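Putative adhesin (Bacteroides fragilis NCTC 9343, PDB 3PET) is of uncharacterised function but, as a putative lipoprotein adhesin with a right-handed beta-helix, probably acts in cell adhesion. Local coordinates at residues I32-S37 against P88-I93; N105-D110 against Q125-Q130. One frame throughout, in Å; residues are numbered along the deposited sequence. Where two conformers were deposited one is given.

Both contacts lie on the same side of the chain's centre, about 10 Å apart between their centres. Both reach the same system of strands, and each includes loop residues beside strand ends. Contact 1 joins the end of strand 31-36 to segment 88-93 through side chains: a tyrosine-leucine pair inside and a glutamine amide on a backbone carbonyl further out. Contact 2 is a ladder between two successive coils, 105-110 and 125-130, made mostly of backbone bonds, with leucines buried on one face and threonines exposed on the other. The two meet directly. Gln36 OE1 accepts from Thr108 N, and Leu90 O is paired with Thr109 OG1, so segment 105-110 is bound to both segments of contact 1.

Contact 1: I32-S37 against P88-I93; sequences IYYTQS and PTLNGI
Tyr34 lays one face of its ring against Leu90. Leu90 CD2 sits over the centre of that face, 3.9 Å from the ring centroid and only 9° off the normal, a close CH-pi contact. The two side chains pass each other in opposite directions. The phenol end of Tyr34 therefore reaches the root of the leucine, with Tyr34 CZ 3.7 Å from Leu90 CB. CG of Tyr34 is anti to the backbone N (chi1 173°). The buried hydroxyl is hydrogen-bonded to Ser87 OG, just before the loop 88-91.

Nearer the surface, the extended side chain of Gln36 reaches Pro88. Its NE2 donates to Pro88 O at 3.0 Å, with an N-H...O angle of 160°. The acceptor lies close to the amide plane of Gln36. The other end of the amide, OE1, accepts from Thr108 N, so both polar atoms of the group are used and its rotation is fixed. A water donates to Pro88 O and Ser37 O and adds a second link. Ser37 OG lies 3.6 Å from Pro88 CG, and is itself hydrogen-bonded to Lys41 O. The fold is a right-handed beta-helix. Here, in its N-terminal part, Tyr34 and Leu90 pack with Ile24 and Ile103 inside, while Gln36 and Ser37 meet Pro88 where the chain leaves strand 82-87.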
loop_
_atom_site.group_PDB
_atom_site.type_symbol
_atom_site.label_atom_id
_atom_site.label_comp_id
_atom_site.label_asym_id
_atom_site.label_seq_id
_atom_site.Cartn_x
_atom_site.Cartn_y
_atom_site.Cartn_z
ATOM N N ILE A 32 0.448 -5.821 18.439
ATOM C CA ILE A 32 0.571 -7.203 18.908
ATOM C C ILE A 32 2.028 -7.556 19.140
ATOM O O ILE A 32 2.870 -7.307 18.268
ATOM C CB ILE A 32 -0.093 -8.192 17.920
ATOM C CG1 ILE A 32 -1.617 -7.911 17.812
ATOM C CG2 ILE A 32 0.221 -9.667 18.306
ATOM C CD1 ILE A 32 -2.330 -8.615 16.643
ATOM N N TYR A 33 2.310 -8.191 20.295
ATOM C CA TYR A 33 3.655 -8.633 20.644
ATOM C C TYR A 33 3.596 -10.127 20.892
ATOM O O TYR A 33 2.968 -10.571 21.857
ATOM C CB TYR A 33 4.199 -7.860 21.880
ATOM C CG TYR A 33 4.401 -6.381 21.616
ATOM C CD1 TYR A 33 3.347 -5.475 21.750
ATOM C CD2 TYR A 33 5.620 -5.898 21.149
ATOM C CE1 TYR A 33 3.521 -4.115 21.467
ATOM C CE2 TYR A 33 5.811 -4.540 20.891
ATOM C CZ TYR A 33 4.757 -3.656 21.034
ATOM O OH TYR A 33 4.973 -2.326 20.770
ATOM N N TYR A 34 4.213 -10.906 20.008
ATOM C CA TYR A 34 4.250 -12.351 20.163
ATOM C C TYR A 34 5.599 -12.773 20.775
ATOM O O TYR A 34 6.654 -12.269 20.382
ATOM C CB TYR A 34 3.981 -13.089 18.830
ATOM C CG TYR A 34 4.192 -14.585 18.948
ATOM C CD1 TYR A 34 3.189 -15.415 19.457
ATOM C CD2 TYR A 34 5.425 -15.163 18.638
ATOM C CE1 TYR A 34 3.401 -16.783 19.637
ATOM C CE2 TYR A 34 5.651 -16.528 18.826
ATOM C CZ TYR A 34 4.637 -17.331 19.330
ATOM O OH TYR A 34 4.868 -18.668 19.533
ATOM N N THR A 35 5.541 -13.704 21.722
ATOM C CA THR A 35 6.690 -14.317 22.370
ATOM C C THR A 35 6.564 -15.832 22.238
ATOM O O THR A 35 5.501 -16.387 22.518
ATOM C CB THR A 35 6.788 -13.905 23.865
ATOM O OG1 THR A 35 6.863 -12.482 23.959
ATOM C CG2 THR A 35 8.026 -14.541 24.574
ATOM N N GLN A 36 7.646 -16.501 21.820
ATOM C CA GLN A 36 7.655 -17.953 21.800
ATOM C C GLN A 36 7.995 -18.392 23.222
ATOM O O GLN A 36 9.066 -18.040 23.718
ATOM C CB GLN A 36 8.640 -18.488 20.761
ATOM C CG GLN A 36 8.739 -20.021 20.772
ATOM C CD GLN A 36 9.591 -20.548 19.651
ATOM O OE1 GLN A 36 10.623 -19.968 19.297
ATOM N NE2 GLN A 36 9.198 -21.694 19.111
ATOM N N SER A 37 7.079 -19.113 23.886
ATOM C CA SER A 37 7.313 -19.540 25.275
ATOM C C SER A 37 8.419 -20.583 25.352
ATOM O O SER A 37 8.630 -21.359 24.409
ATOM C CB SER A 37 6.043 -20.065 25.937
ATOM O OG SER A 37 5.560 -21.250 25.329
ATOM N N PRO A 88 4.055 -22.093 22.674
ATOM C CA PRO A 88 5.320 -22.812 22.431
ATOM C C PRO A 88 5.749 -22.808 20.948
ATOM O O PRO A 88 6.949 -22.848 20.665
ATOM C CB PRO A 88 5.002 -24.236 22.910
ATOM C CG PRO A 88 3.878 -24.054 23.908
ATOM C CD PRO A 88 3.031 -23.012 23.214
ATOM N N THR A 89 4.779 -22.792 20.001
ATOM C CA THR A 89 5.074 -22.824 18.576
ATOM C C THR A 89 4.244 -21.809 17.799
ATOM O O THR A 89 3.149 -21.448 18.235
ATOM C CB THR A 89 4.851 -24.243 17.964
ATOM O OG1 THR A 89 3.459 -24.562 17.973
ATOM C CG2 THR A 89 5.692 -25.344 18.627
ATOM N N LEU A 90 4.749 -21.391 16.618
ATOM C CA LEU A 90 4.023 -20.506 15.717
ATOM C C LEU A 90 4.386 -20.816 14.273
ATOM O O LEU A 90 5.570 -20.785 13.914
ATOM C CB LEU A 90 4.259 -19.018 16.024
ATOM C CG LEU A 90 3.284 -18.043 15.327
ATOM C CD1 LEU A 90 1.877 -18.131 15.930
ATOM C CD2 LEU A 90 3.800 -16.634 15.400
ATOM N N ASN A 91 3.352 -21.109 13.447
ATOM C CA ASN A 91 3.493 -21.426 12.025
ATOM C C ASN A 91 2.812 -20.412 11.112
ATOM O O ASN A 91 3.050 -20.432 9.912
ATOM C CB ASN A 91 2.911 -22.817 11.736
ATOM C CG ASN A 91 3.708 -23.903 12.403
ATOM O OD1 ASN A 91 3.193 -24.612 13.245
ATOM N ND2 ASN A 91 5.001 -24.002 12.097
ATOM N N GLY A 92 1.935 -19.576 11.661
ATOM C CA GLY A 92 1.226 -18.622 10.827
ATOM C C GLY A 92 0.705 -17.398 11.531
ATOM O O GLY A 92 0.270 -17.463 12.683
ATOM N N ILE A 93 0.772 -16.266 10.817
ATOM C CA ILE A 93 0.192 -14.995 11.237
ATOM C C ILE A 93 -0.607 -14.470 10.074
ATOM O O ILE A 93 -0.051 -14.228 8.997
ATOM C CB ILE A 93 1.191 -13.910 11.773
ATOM C CG1 ILE A 93 2.062 -14.442 12.944
ATOM C CG2 ILE A 93 0.405 -12.633 12.227
ATOM C CD1 ILE A 93 3.268 -13.556 13.271
HETATM O O HOH W 1 8.926 -23.745 22.270
#

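Contact 2: N105-D110 against Q125-Q130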
loop_
_atom_site.group_PDB
_atom_site.type_symbol
_atom_site.label_atom_id
_atom_site.label_comp_id
_atom_site.label_asym_id
_atom_site.label_seq_id
_atom_site.Cartn_x
_atom_site.Cartn_y
_atom_site.Cartn_z
ATOM N N ASN A 105 11.835 -11.068 20.309
ATOM C CA ASN A 105 12.883 -11.898 20.873
ATOM C C ASN A 105 12.993 -13.303 20.284
ATOM O O ASN A 105 13.470 -14.203 20.951
ATOM C CB ASN A 105 12.707 -11.952 22.402
ATOM C CG ASN A 105 12.968 -10.599 23.004
ATOM O OD1 ASN A 105 14.068 -10.040 22.890
ATOM N ND2 ASN A 105 11.938 -10.005 23.566
ATOM N N GLY A 106 12.656 -13.467 19.023
ATOM C CA GLY A 106 12.882 -14.749 18.373
ATOM C C GLY A 106 11.739 -15.713 18.194
ATOM O O GLY A 106 10.760 -15.712 18.943
ATOM N N LEU A 107 11.888 -16.544 17.171
ATOM C CA LEU A 107 10.974 -17.622 16.840
ATOM C C LEU A 107 11.740 -18.703 16.111
ATOM O O LEU A 107 12.391 -18.419 15.106
ATOM C CB LEU A 107 9.757 -17.157 16.007
ATOM C CG LEU A 107 8.826 -18.284 15.465
ATOM C CD1 LEU A 107 8.122 -19.059 16.610
ATOM C CD2 LEU A 107 7.810 -17.724 14.471
ATOM N N THR A 108 11.667 -19.935 16.634
ATOM C CA THR A 108 12.238 -21.126 15.997
ATOM C C THR A 108 11.056 -21.981 15.572
ATOM O O THR A 108 10.255 -22.404 16.409
ATOM C CB THR A 108 13.222 -21.867 16.912
ATOM O OG1 THR A 108 14.259 -20.969 17.284
ATOM C CG2 THR A 108 13.815 -23.098 16.244
ATOM N N THR A 109 10.924 -22.199 14.269
ATOM C CA THR A 109 9.803 -22.958 13.716
ATOM C C THR A 109 10.257 -23.684 12.453
ATOM O O THR A 109 11.314 -23.367 11.920
ATOM C CB THR A 109 8.618 -21.979 13.430
ATOM O OG1 THR A 109 7.445 -22.732 13.103
ATOM C CG2 THR A 109 8.923 -20.940 12.312
ATOM N N ASP A 110 9.464 -24.630 11.959
ATOM C CA ASP A 110 9.790 -25.287 10.702
ATOM C C ASP A 110 9.322 -24.382 9.540
ATOM O O ASP A 110 10.140 -23.935 8.746
ATOM C CB ASP A 110 9.178 -26.706 10.615
ATOM C CG ASP A 110 7.788 -26.885 11.235
ATOM O OD1 ASP A 110 7.025 -25.881 11.313
ATOM O OD2 ASP A 110 7.458 -28.030 11.635
ATOM N N GLN A 125 12.200 -10.523 14.529
ATOM C CA GLN A 125 13.615 -10.550 14.888
ATOM C C GLN A 125 14.018 -11.933 15.368
ATOM O O GLN A 125 13.215 -12.603 16.026
ATOM C CB GLN A 125 13.883 -9.506 15.989
ATOM C CG GLN A 125 13.450 -8.086 15.600
ATOM C CD GLN A 125 13.586 -7.082 16.721
ATOM O OE1 GLN A 125 12.600 -6.486 17.188
ATOM N NE2 GLN A 125 14.818 -6.825 17.140
ATOM N N SER A 126 15.271 -12.353 15.045
ATOM C CA SER A 126 15.861 -13.637 15.440
ATOM C C SER A 126 14.974 -14.811 15.010
ATOM O O SER A 126 14.638 -15.687 15.822
ATOM C CB SER A 126 16.125 -13.687 16.948
ATOM O OG SER A 126 16.818 -12.533 17.384
ATOM N N LEU A 127 14.603 -14.819 13.733
ATOM C CA LEU A 127 13.815 -15.910 13.178
ATOM C C LEU A 127 14.743 -17.058 12.748
ATOM O O LEU A 127 15.741 -16.816 12.076
ATOM C CB LEU A 127 12.985 -15.392 11.974
ATOM C CG LEU A 127 12.177 -16.439 11.173
ATOM C CD1 LEU A 127 11.082 -17.114 12.026
ATOM C CD2 LEU A 127 11.630 -15.830 9.888
ATOM N N THR A 128 14.408 -18.300 13.111
ATOM C CA THR A 128 15.128 -19.486 12.642
ATOM C C THR A 128 14.056 -20.393 12.056
ATOM O O THR A 128 13.200 -20.859 12.800
ATOM C CB THR A 128 15.964 -20.175 13.747
ATOM O OG1 THR A 128 16.821 -19.230 14.385
ATOM C CG2 THR A 128 16.781 -21.336 13.214
ATOM N N CYS A 129 14.048 -20.596 10.732
ATOM C CA CYS A 129 13.018 -21.444 10.141
ATOM C C CYS A 129 13.569 -22.220 8.963
ATOM O O CYS A 129 14.672 -21.930 8.503
ATOM C CB CYS A 129 11.803 -20.605 9.733
ATOM S SG CYS A 129 12.099 -19.490 8.326
ATOM N N GLN A 130 12.779 -23.192 8.452
ATOM C CA GLN A 130 13.153 -23.935 7.257
ATOM C C GLN A 130 12.558 -23.220 6.071
ATOM O O GLN A 130 13.281 -22.844 5.157
ATOM C CB GLN A 130 12.698 -25.408 7.331
ATOM C CG GLN A 130 13.296 -26.193 8.516
ATOM C CD GLN A 130 14.804 -26.078 8.627
ATOM O OE1 GLN A 130 15.544 -26.443 7.706
ATOM N NE2 GLN A 130 15.291 -25.530 9.745
HETATM O O HOH W 2 15.582 -18.188 16.420
HETATM O O HOH W 3 14.285 -24.867 12.193
#
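Ser126 O takes two donors: Leu107 N at 3.2 Å and a water at 2.7 Å. Leu107 N approaches from above the carbonyl plane, 41° out of it. The same water is hydrogen-bonded to Thr108 OG1 and to Thr128 OG1, 2.6 Å away, and so joins the two threonines on the exposed face. Both OG1 atoms are anti to their carbonyl carbons (chi1 -58° and -53°), which brings the hydroxyls to one water.

The parallel ladder continues with Thr128 N to Leu107 O at 2.8 Å and Thr109 N to Thr128 O at 3.0 Å. Beyond it, Gln130 N donates to Asp110 O. On the buried face Leu107 and Leu127 lie side by side and point the same way, with Leu107 CD2 4.1 Å from Leu127 CD1. Past the ladder, Thr109 CG2 lies 3.9 Å from Cys129 CB. Gly106 CA lies 3.2 Å from Ser126 O, a CA-H...O contact.

Leu112 of strand 111-116 packs on both leucines, and Leu90 also touches Leu107. On the far side of 125-130, Leu127 and Cys129 bond through their backbones to Thr147, next in the stack of coils.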